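Local coordinates for protein ricin B lectin (Clostridium thermocellum, PDB 3VSF) that acts as an exo-beta-1,3-galactanase, joining a family 43 glycoside hydrolase module to a galactose-binding lectin module of the CBM13 type, at residues G62-G67 with P120-N125; T128-M133 with Y152-D157; V132-W137 with K219-L224. All blocks are in the same frame, centred on the assembly; numbering follows the deposited sequence.

Interaction 1: residues G62-G67 with P120-N125; sequences GMLKHG and PKVMYN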
loop_
_atom_site.group_PDB
_atom_site.type_symbol
_atom_site.label_atom_id
_atom_site.label_comp_id
_atom_site.label_asym_id
_atom_site.label_seq_id
_atom_site.Cartn_x
_atom_site.Cartn_y
_atom_site.Cartn_z
ATOM N N GLY A 62 -11.882 -5.319 0.419
ATOM C CA GLY A 62 -11.989 -3.873 0.369
ATOM C C GLY A 62 -12.559 -3.367 1.679
ATOM O O GLY A 62 -12.760 -4.148 2.610
ATOM N N MET A 63 -12.828 -2.069 1.759
ATOM C CA MET A 63 -13.336 -1.489 2.998
ATOM C C MET A 63 -14.267 -0.303 2.769
ATOM O O MET A 63 -14.119 0.445 1.802
ATOM C CB MET A 63 -12.176 -1.082 3.909
ATOM C CG MET A 63 -12.604 -0.497 5.244
ATOM S SD MET A 63 -11.229 -0.356 6.398
ATOM C CE MET A 63 -10.724 -2.070 6.515
ATOM N N LEU A 64 -15.228 -0.141 3.673
ATOM C CA LEU A 64 -16.184 0.956 3.597
ATOM C C LEU A 64 -16.378 1.595 4.967
ATOM O O LEU A 64 -16.496 0.900 5.975
ATOM C CB LEU A 64 -17.527 0.454 3.063
ATOM C CG LEU A 64 -18.622 1.506 2.873
ATOM C CD1 LEU A 64 -18.216 2.516 1.811
ATOM C CD2 LEU A 64 -19.938 0.844 2.509
ATOM N N LYS A 65 -16.405 2.922 4.996
ATOM C CA LYS A 65 -16.626 3.656 6.236
ATOM C C LYS A 65 -18.047 4.198 6.290
ATOM O O LYS A 65 -18.390 5.141 5.575
ATOM C CB LYS A 65 -15.618 4.800 6.368
ATOM C CG LYS A 65 -15.884 5.745 7.532
ATOM C CD LYS A 65 -15.914 5.007 8.863
ATOM C CE LYS A 65 -15.886 5.979 10.034
ATOM N NZ LYS A 65 -16.985 6.981 9.960
ATOM N N HIS A 66 -18.876 3.595 7.136
ATOM C CA HIS A 66 -20.255 4.038 7.289
ATOM C C HIS A 66 -20.629 4.144 8.763
ATOM O O HIS A 66 -20.466 3.191 9.526
ATOM C CB HIS A 66 -21.210 3.087 6.564
ATOM C CG HIS A 66 -22.607 3.611 6.445
ATOM N ND1 HIS A 66 -23.618 3.236 7.303
ATOM C CD2 HIS A 66 -23.160 4.484 5.571
ATOM C CE1 HIS A 66 -24.735 3.855 6.960
ATOM N NE2 HIS A 66 -24.484 4.618 5.913
ATOM N N GLY A 67 -21.130 5.309 9.156
ATOM C CA GLY A 67 -21.516 5.544 10.534
ATOM C C GLY A 67 -20.318 5.623 11.459
ATOM O O GLY A 67 -19.485 6.520 11.337
ATOM N N PRO A 120 -14.118 -8.685 -4.239
ATOM C CA PRO A 120 -15.438 -8.111 -3.965
ATOM C C PRO A 120 -15.318 -6.753 -3.280
ATOM O O PRO A 120 -14.590 -6.623 -2.296
ATOM C CB PRO A 120 -16.059 -9.127 -3.006
ATOM C CG PRO A 120 -14.896 -9.701 -2.281
ATOM C CD PRO A 120 -13.768 -9.745 -3.277
ATOM N N LYS A 121 -16.024 -5.755 -3.801
ATOM C CA LYS A 121 -15.992 -4.416 -3.225
ATOM C C LYS A 121 -17.400 -3.951 -2.868
ATOM O O LYS A 121 -18.372 -4.338 -3.515
ATOM C CB LYS A 121 -15.344 -3.430 -4.199
ATOM C CG LYS A 121 -13.946 -3.826 -4.647
ATOM C CD LYS A 121 -12.997 -3.938 -3.466
ATOM C CE LYS A 121 -11.600 -4.334 -3.914
ATOM N NZ LYS A 121 -11.579 -5.666 -4.581
ATOM N N VAL A 122 -17.503 -3.121 -1.834
ATOM C CA VAL A 122 -18.796 -2.606 -1.396
ATOM C C VAL A 122 -18.821 -1.081 -1.375
ATOM O O VAL A 122 -17.903 -0.440 -0.861
ATOM C CB VAL A 122 -19.177 -3.141 -0.002
ATOM C CG1 VAL A 122 -20.360 -2.369 0.561
ATOM C CG2 VAL A 122 -19.485 -4.628 -0.070
ATOM N N MET A 123 -19.879 -0.508 -1.941
ATOM C CA MET A 123 -20.055 0.938 -1.967
ATOM C C MET A 123 -21.424 1.306 -1.405
ATOM O O MET A 123 -22.358 0.508 -1.469
ATOM C CB MET A 123 -19.911 1.463 -3.397
ATOM C CG MET A 123 -20.884 0.842 -4.387
ATOM S SD MET A 123 -20.465 1.192 -6.106
ATOM C CE MET A 123 -20.471 2.983 -6.105
ATOM N N TYR A 124 -21.539 2.508 -0.851
ATOM C CA TYR A 124 -22.801 2.955 -0.270
ATOM C C TYR A 124 -23.505 4.001 -1.130
ATOM O O TYR A 124 -22.864 4.866 -1.728
ATOM C CB TYR A 124 -22.590 3.496 1.145
ATOM C CG TYR A 124 -23.818 4.163 1.724
ATOM C CD1 TYR A 124 -23.936 5.548 1.741
ATOM C CD2 TYR A 124 -24.864 3.410 2.242
ATOM C CE1 TYR A 124 -25.058 6.163 2.264
ATOM C CE2 TYR A 124 -25.989 4.016 2.768
ATOM C CZ TYR A 124 -26.082 5.392 2.776
ATOM O OH TYR A 124 -27.198 6.003 3.298
ATOM N N ASN A 125 -24.830 3.915 -1.179
ATOM C CA ASN A 125 -25.641 4.862 -1.933
ATOM C C ASN A 125 -26.441 5.764 -1.000
ATOM O O ASN A 125 -27.265 5.288 -0.220
ATOM C CB ASN A 125 -26.581 4.115 -2.881
ATOM C CG ASN A 125 -27.304 5.040 -3.842
ATOM O OD1 ASN A 125 -27.541 6.210 -3.541
ATOM N ND2 ASN A 125 -27.660 4.515 -5.009
#
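Leu64, His66 and Tyr124 leave the backbone in the same way, each with CG placed opposite its own N (chi1 -178° in Leu64), which sends all three side chains into the gap between strands 61-66 and 116-124. Leu64 reaches across with one branch: CD2 lies 3.8 Å from Val122 CG1, the two side chains crossing at about a right angle, and 4.0 Å from Tyr124 CB. Further along, the imidazole of His66 comes over one face of the Tyr124 ring, offset toward the rim, with His66 NE2 3.5 Å from Tyr124 CE2. The planes are inclined at 48° and the ring centroids are 4.4 Å apart, an oblique pairing. Phe131 completes the cluster, meeting His66 edge-to-face and also touching Tyr124. In the five-bladed beta-propeller of family 43, these two strands are the innermost strands of successive blades. The segments 62-66 and 120-124 run 15° from parallel, with axes 6.2 Å apart at their closest, and side chains rather than a backbone ladder fill the space between them. At the other end the partner is backbone: Lys121, bent at chi2, lays CD 4.0 Å from Gly62 CA, where glycine has no side chain of its own. The ammonium group beyond is hydrogen-bonded to the carbonyl of Gly60.

Interaction 2: residues T128-M133 with Y152-D157; sequences TGEFVM and YSKTPD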
loop_
_atom_site.group_PDB
_atom_site.type_symbol
_atom_site.label_atom_id
_atom_site.label_comp_id
_atom_site.label_asym_id
_atom_site.label_seq_id
_atom_site.Cartn_x
_atom_site.Cartn_y
_atom_site.Cartn_z
ATOM N N THR A 128 -30.551 5.905 -2.300
ATOM C CA THR A 128 -31.328 4.727 -1.933
ATOM C C THR A 128 -31.209 4.402 -0.446
ATOM O O THR A 128 -32.213 4.192 0.235
ATOM C CB THR A 128 -30.892 3.493 -2.745
ATOM O OG1 THR A 128 -29.540 3.154 -2.416
ATOM C CG2 THR A 128 -30.991 3.774 -4.238
ATOM N N GLY A 129 -29.978 4.363 0.051
ATOM C CA GLY A 129 -29.727 4.009 1.436
ATOM C C GLY A 129 -29.395 2.536 1.579
ATOM O O GLY A 129 -29.503 1.964 2.664
ATOM N N GLU A 130 -28.989 1.923 0.472
ATOM C CA GLU A 130 -28.641 0.508 0.461
ATOM C C GLU A 130 -27.215 0.302 -0.036
ATOM O O GLU A 130 -26.711 1.074 -0.851
ATOM C CB GLU A 130 -29.630 -0.279 -0.404
ATOM C CG GLU A 130 -29.688 0.174 -1.853
ATOM C CD GLU A 130 -30.843 -0.445 -2.614
ATOM O OE1 GLU A 130 -30.988 -0.153 -3.820
ATOM O OE2 GLU A 130 -31.609 -1.223 -2.005
ATOM N N PHE A 131 -26.566 -0.746 0.465
ATOM C CA PHE A 131 -25.178 -1.030 0.114
ATOM C C PHE A 131 -25.079 -1.949 -1.100
ATOM O O PHE A 131 -25.523 -3.094 -1.060
ATOM C CB PHE A 131 -24.447 -1.655 1.303
ATOM C CG PHE A 131 -24.402 -0.774 2.519
ATOM C CD1 PHE A 131 -23.344 0.096 2.720
ATOM C CD2 PHE A 131 -25.415 -0.818 3.462
ATOM C CE1 PHE A 131 -23.297 0.907 3.839
ATOM C CE2 PHE A 131 -25.374 -0.009 4.582
ATOM C CZ PHE A 131 -24.313 0.854 4.770
ATOM N N VAL A 132 -24.487 -1.439 -2.174
ATOM C CA VAL A 132 -24.310 -2.216 -3.395
ATOM C C VAL A 132 -22.936 -2.880 -3.422
ATOM O O VAL A 132 -21.924 -2.244 -3.124
ATOM C CB VAL A 132 -24.480 -1.337 -4.649
ATOM C CG1 VAL A 132 -24.297 -2.167 -5.911
ATOM C CG2 VAL A 132 -25.844 -0.664 -4.640
ATOM N N MET A 133 -22.907 -4.160 -3.777
ATOM C CA MET A 133 -21.663 -4.922 -3.802
ATOM C C MET A 133 -21.331 -5.445 -5.198
ATOM O O MET A 133 -22.161 -6.080 -5.847
ATOM C CB MET A 133 -21.731 -6.087 -2.811
ATOM C CG MET A 133 -20.614 -7.103 -2.971
ATOM S SD MET A 133 -20.699 -8.429 -1.754
ATOM C CE MET A 133 -19.512 -9.585 -2.431
ATOM N N TYR A 152 -26.681 -6.593 -3.142
ATOM C CA TYR A 152 -26.991 -5.445 -2.296
ATOM C C TYR A 152 -27.733 -5.830 -1.021
ATOM O O TYR A 152 -28.266 -6.934 -0.904
ATOM C CB TYR A 152 -27.786 -4.393 -3.076
ATOM C CG TYR A 152 -29.204 -4.802 -3.402
ATOM C CD1 TYR A 152 -30.278 -4.277 -2.695
ATOM C CD2 TYR A 152 -29.469 -5.710 -4.417
ATOM C CE1 TYR A 152 -31.577 -4.646 -2.989
ATOM C CE2 TYR A 152 -30.765 -6.087 -4.718
ATOM C CZ TYR A 152 -31.814 -5.551 -4.001
ATOM O OH TYR A 152 -33.104 -5.925 -4.300
ATOM N N SER A 153 -27.756 -4.905 -0.067
ATOM C CA SER A 153 -28.414 -5.124 1.213
ATOM C C SER A 153 -28.784 -3.790 1.850
ATOM O O SER A 153 -28.152 -2.768 1.581
ATOM C CB SER A 153 -27.503 -5.916 2.151
ATOM O OG SER A 153 -28.090 -6.065 3.432
ATOM N N LYS A 154 -29.813 -3.800 2.691
ATOM C CA LYS A 154 -30.238 -2.593 3.389
ATOM C C LYS A 154 -29.263 -2.252 4.512
ATOM O O LYS A 154 -29.171 -1.102 4.942
ATOM C CB LYS A 154 -31.652 -2.765 3.947
ATOM C CG LYS A 154 -32.716 -3.015 2.887
ATOM C CD LYS A 154 -32.844 -1.833 1.938
ATOM C CE LYS A 154 -33.945 -2.063 0.913
ATOM N NZ LYS A 154 -34.097 -0.905 -0.012
ATOM N N THR A 155 -28.536 -3.262 4.979
ATOM C CA THR A 155 -27.551 -3.086 6.039
ATOM C C THR A 155 -26.170 -3.531 5.564
ATOM O O THR A 155 -26.060 -4.348 4.650
ATOM C CB THR A 155 -27.939 -3.878 7.301
ATOM O OG1 THR A 155 -28.035 -5.271 6.984
ATOM C CG2 THR A 155 -29.274 -3.392 7.844
ATOM N N PRO A 156 -25.108 -2.993 6.186
ATOM C CA PRO A 156 -23.734 -3.313 5.785
ATOM C C PRO A 156 -23.346 -4.757 6.097
ATOM O O PRO A 156 -22.840 -5.457 5.221
ATOM C CB PRO A 156 -22.893 -2.348 6.626
ATOM C CG PRO A 156 -23.737 -2.055 7.815
ATOM C CD PRO A 156 -25.146 -2.034 7.304
ATOM N N ASP A 157 -23.582 -5.191 7.331
ATOM C CA ASP A 157 -23.193 -6.531 7.759
ATOM C C ASP A 157 -24.334 -7.537 7.638
ATOM O O ASP A 157 -24.260 -8.640 8.180
ATOM C CB ASP A 157 -22.662 -6.499 9.193
ATOM C CG ASP A 157 -23.534 -5.676 10.119
ATOM O OD1 ASP A 157 -22.991 -5.073 11.068
ATOM O OD2 ASP A 157 -24.763 -5.630 9.898
#
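Pro156 lies over one face of the Phe131 ring, its CB 4.1 Å from the centroid and 17° off the ring normal, a CH-pi contact. The edge of the same phenyl ring is turned to the carbonyl oxygens of Ser153 and Lys154, so residues 153 to 156 line its edge and one face. Glu130 is turned quite differently. Its CG lies between the backbone N and the carbonyl carbon, and from there the extended chain carries OE2 obliquely to the Tyr152 ring, 3.4 Å from Tyr152 CD1, with carboxylate and ring planes 63° apart. Lys154 NZ forms a salt bridge with Glu130 OE2 at 3.2 Å, approaching from above the carboxylate plane. The backbones between them pair as an antiparallel hairpin, from which Phe131 and Tyr152 project on different faces. Phe131 and Ser153 form a hydrogen-bonded pair: Phe131 N to Ser153 O is 2.8 Å and Ser153 N to Phe131 O is 3.0 Å. Past the ladder, Ser153 OG donates to Thr155 O at 2.9 Å and ties down the turn. Because Glu130 OE1 also makes a salt bridge with Lys219, the buried carboxylate has a lysine at each oxygen, an arrangement likely to favour its ionised form.

Interaction 3: residues V132-W137 with K219-L224; sequences VMWMHW and KNIASL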
loop_
_atom_site.group_PDB
_atom_site.type_symbol
_atom_site.label_atom_id
_atom_site.label_comp_id
_atom_site.label_asym_id
_atom_site.label_seq_id
_atom_site.Cartn_x
_atom_site.Cartn_y
_atom_site.Cartn_z
ATOM N N VAL A 132 -24.487 -1.439 -2.174
ATOM C CA VAL A 132 -24.310 -2.216 -3.395
ATOM C C VAL A 132 -22.936 -2.880 -3.422
ATOM O O VAL A 132 -21.924 -2.244 -3.124
ATOM C CB VAL A 132 -24.480 -1.337 -4.649
ATOM C CG1 VAL A 132 -24.297 -2.167 -5.911
ATOM C CG2 VAL A 132 -25.844 -0.664 -4.640
ATOM N N MET A 133 -22.907 -4.160 -3.777
ATOM C CA MET A 133 -21.663 -4.922 -3.802
ATOM C C MET A 133 -21.331 -5.445 -5.198
ATOM O O MET A 133 -22.161 -6.080 -5.847
ATOM C CB MET A 133 -21.731 -6.087 -2.811
ATOM C CG MET A 133 -20.614 -7.103 -2.971
ATOM S SD MET A 133 -20.699 -8.429 -1.754
ATOM C CE MET A 133 -19.512 -9.585 -2.431
ATOM N N TRP A 134 -20.111 -5.173 -5.650
ATOM C CA TRP A 134 -19.639 -5.661 -6.940
ATOM C C TRP A 134 -18.512 -6.670 -6.752
ATOM O O TRP A 134 -17.928 -6.761 -5.672
ATOM C CB TRP A 134 -19.170 -4.500 -7.814
ATOM C CG TRP A 134 -20.288 -3.619 -8.271
ATOM C CD1 TRP A 134 -20.940 -2.673 -7.536
ATOM C CD2 TRP A 134 -20.889 -3.603 -9.571
ATOM N NE1 TRP A 134 -21.911 -2.068 -8.299
ATOM C CE2 TRP A 134 -21.900 -2.621 -9.553
ATOM C CE3 TRP A 134 -20.671 -4.323 -10.750
ATOM C CZ2 TRP A 134 -22.689 -2.342 -10.665
ATOM C CZ3 TRP A 134 -21.455 -4.043 -11.854
ATOM C CH2 TRP A 134 -22.452 -3.061 -11.804
ATOM N N MET A 135 -18.208 -7.425 -7.803
ATOM C CA MET A 135 -17.183 -8.459 -7.722
ATOM C C MET A 135 -16.831 -9.029 -9.094
ATOM O O MET A 135 -17.331 -8.565 -10.118
ATOM C CB MET A 135 -17.645 -9.586 -6.795
ATOM C CG MET A 135 -18.781 -10.422 -7.362
ATOM S SD MET A 135 -20.010 -10.879 -6.124
ATOM C CE MET A 135 -20.786 -9.295 -5.817
ATOM N N HIS A 136 -15.966 -10.037 -9.098
ATOM C CA HIS A 136 -15.554 -10.705 -10.327
ATOM C C HIS A 136 -16.034 -12.152 -10.307
ATOM O O HIS A 136 -15.783 -12.881 -9.347
ATOM C CB HIS A 136 -14.032 -10.654 -10.471
ATOM C CG HIS A 136 -13.512 -11.383 -11.670
ATOM N ND1 HIS A 136 -12.224 -11.871 -11.743
ATOM C CD2 HIS A 136 -14.101 -11.703 -12.846
ATOM C CE1 HIS A 136 -12.043 -12.462 -12.910
ATOM N NE2 HIS A 136 -13.167 -12.375 -13.598
ATOM N N TRP A 137 -16.725 -12.565 -11.366
ATOM C CA TRP A 137 -17.305 -13.904 -11.419
ATOM C C TRP A 137 -16.664 -14.773 -12.499
ATOM O O TRP A 137 -16.386 -14.305 -13.603
ATOM C CB TRP A 137 -18.817 -13.820 -11.644
ATOM C CG TRP A 137 -19.526 -15.132 -11.474
ATOM C CD1 TRP A 137 -20.084 -15.618 -10.327
ATOM C CD2 TRP A 137 -19.756 -16.122 -12.482
ATOM N NE1 TRP A 137 -20.645 -16.850 -10.559
ATOM C CE2 TRP A 137 -20.458 -17.182 -11.874
ATOM C CE3 TRP A 137 -19.435 -16.218 -13.839
ATOM C CZ2 TRP A 137 -20.845 -18.321 -12.577
ATOM C CZ3 TRP A 137 -19.821 -17.350 -14.535
ATOM C CH2 TRP A 137 -20.518 -18.386 -13.902
ATOM N N LYS A 219 -26.526 -0.230 -9.015
ATOM C CA LYS A 219 -26.695 -1.650 -9.307
ATOM C C LYS A 219 -26.550 -1.985 -10.790
ATOM O O LYS A 219 -26.478 -3.155 -11.162
ATOM C CB LYS A 219 -28.046 -2.145 -8.780
ATOM C CG LYS A 219 -28.114 -2.252 -7.264
ATOM C CD LYS A 219 -29.537 -2.479 -6.779
ATOM C CE LYS A 219 -30.407 -1.259 -7.038
ATOM N NZ LYS A 219 -31.783 -1.423 -6.490
ATOM N N ASN A 220 -26.502 -0.956 -11.631
ATOM C CA ASN A 220 -26.387 -1.157 -13.072
ATOM C C ASN A 220 -25.359 -0.231 -13.714
ATOM O O ASN A 220 -24.906 0.731 -13.094
ATOM C CB ASN A 220 -27.749 -0.977 -13.746
ATOM C CG ASN A 220 -28.797 -1.936 -13.212
ATOM O OD1 ASN A 220 -28.494 -3.080 -12.875
ATOM N ND2 ASN A 220 -30.037 -1.471 -13.132
ATOM N N ILE A 221 -24.998 -0.527 -14.959
ATOM C CA ILE A 221 -24.030 0.284 -15.690
ATOM C C ILE A 221 -24.723 1.249 -16.648
ATOM O O ILE A 221 -25.454 0.830 -17.545
ATOM C CB ILE A 221 -23.032 -0.593 -16.471
ATOM C CG1 ILE A 221 -22.158 -1.392 -15.502
ATOM C CG2 ILE A 221 -22.168 0.263 -17.384
ATOM C CD1 ILE A 221 -21.112 -2.244 -16.181
ATOM N N ALA A 222 -24.485 2.542 -16.452
ATOM C CA ALA A 222 -25.122 3.575 -17.261
ATOM C C ALA A 222 -24.375 3.841 -18.565
ATOM O O ALA A 222 -24.992 4.011 -19.617
ATOM C CB ALA A 222 -25.267 4.862 -16.459
ATOM N N SER A 223 -23.049 3.881 -18.495
ATOM C CA SER A 223 -22.238 4.158 -19.678
ATOM C C SER A 223 -20.775 3.775 -19.481
ATOM O O SER A 223 -20.350 3.445 -18.375
ATOM C CB SER A 223 -22.335 5.639 -20.056
ATOM O OG SER A 223 -21.795 6.462 -19.035
ATOM N N LEU A 224 -20.015 3.820 -20.570
ATOM C CA LEU A 224 -18.580 3.575 -20.519
ATOM C C LEU A 224 -17.857 4.912 -20.405
ATOM O O LEU A 224 -17.640 5.598 -21.404
ATOM C CB LEU A 224 -18.123 2.819 -21.769
ATOM C CG LEU A 224 -16.680 2.307 -21.830
ATOM C CD1 LEU A 224 -15.712 3.388 -22.295
ATOM C CD2 LEU A 224 -16.251 1.725 -20.489
#
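This is a mainly apolar packing contact between two propeller blades, joining strand 131-138 of one to the turn before strand 221-228, the outermost strand of the next, and to that strand's first residue. Trp134 and Lys219 carry the contact. With CG opposite the carbonyl carbon (chi1 -69°), the indole of Trp134 swings toward the turn and touches it with the CZ2-CH2 side of the six-membered ring. Trp134 CZ2 lies 3.9 Å from Lys219 C, approached obliquely, and 4.2 Å from Asn220 N, which stands at the ring edge near its plane. Trp134 CH2 meets Ile221 CG1 at 4.1 Å. Beside the indole, the methylene chain of Lys219 crosses Val132 at about a right angle, so that Lys219 CG touches both methyls of the valine, CG2 at 3.8 Å and CG1 at 4.1 Å. The indole ring also meets Phe199 of the neighbouring blade. While the stem of Lys219 packs on Val132, its ammonium end pairs with Glu130 and meets the Tyr152 ring. The contact itself is mostly dispersion, but a hydrogen bond from Trp134 NE1 to the carbonyl oxygen of Tyr218 satisfies the buried indole N-H and holds the ring's orientation.

How the interactions relate
The three contacts lie side by side on one side of the chain's centre, all within the family 43 module, on strands and the turns next to them. Interaction 1 closes along the chain before the other two begin; interactions 2 and 3 both start from strand 131-138 and share Val132 and Met133. The centres of interactions 1 and 2 are about 9 Å apart, and interaction 3 lies about 14 Å from each. Strands 116-124, 131-138 and 147-153 are consecutive in one four-stranded sheet. Interaction 2 lies within that blade, interaction 1 joins it to the blade before, and interaction 3 joins it to the blade after. A single blade is therefore bound internally by its ladder and to both neighbours mainly by side-chain packing.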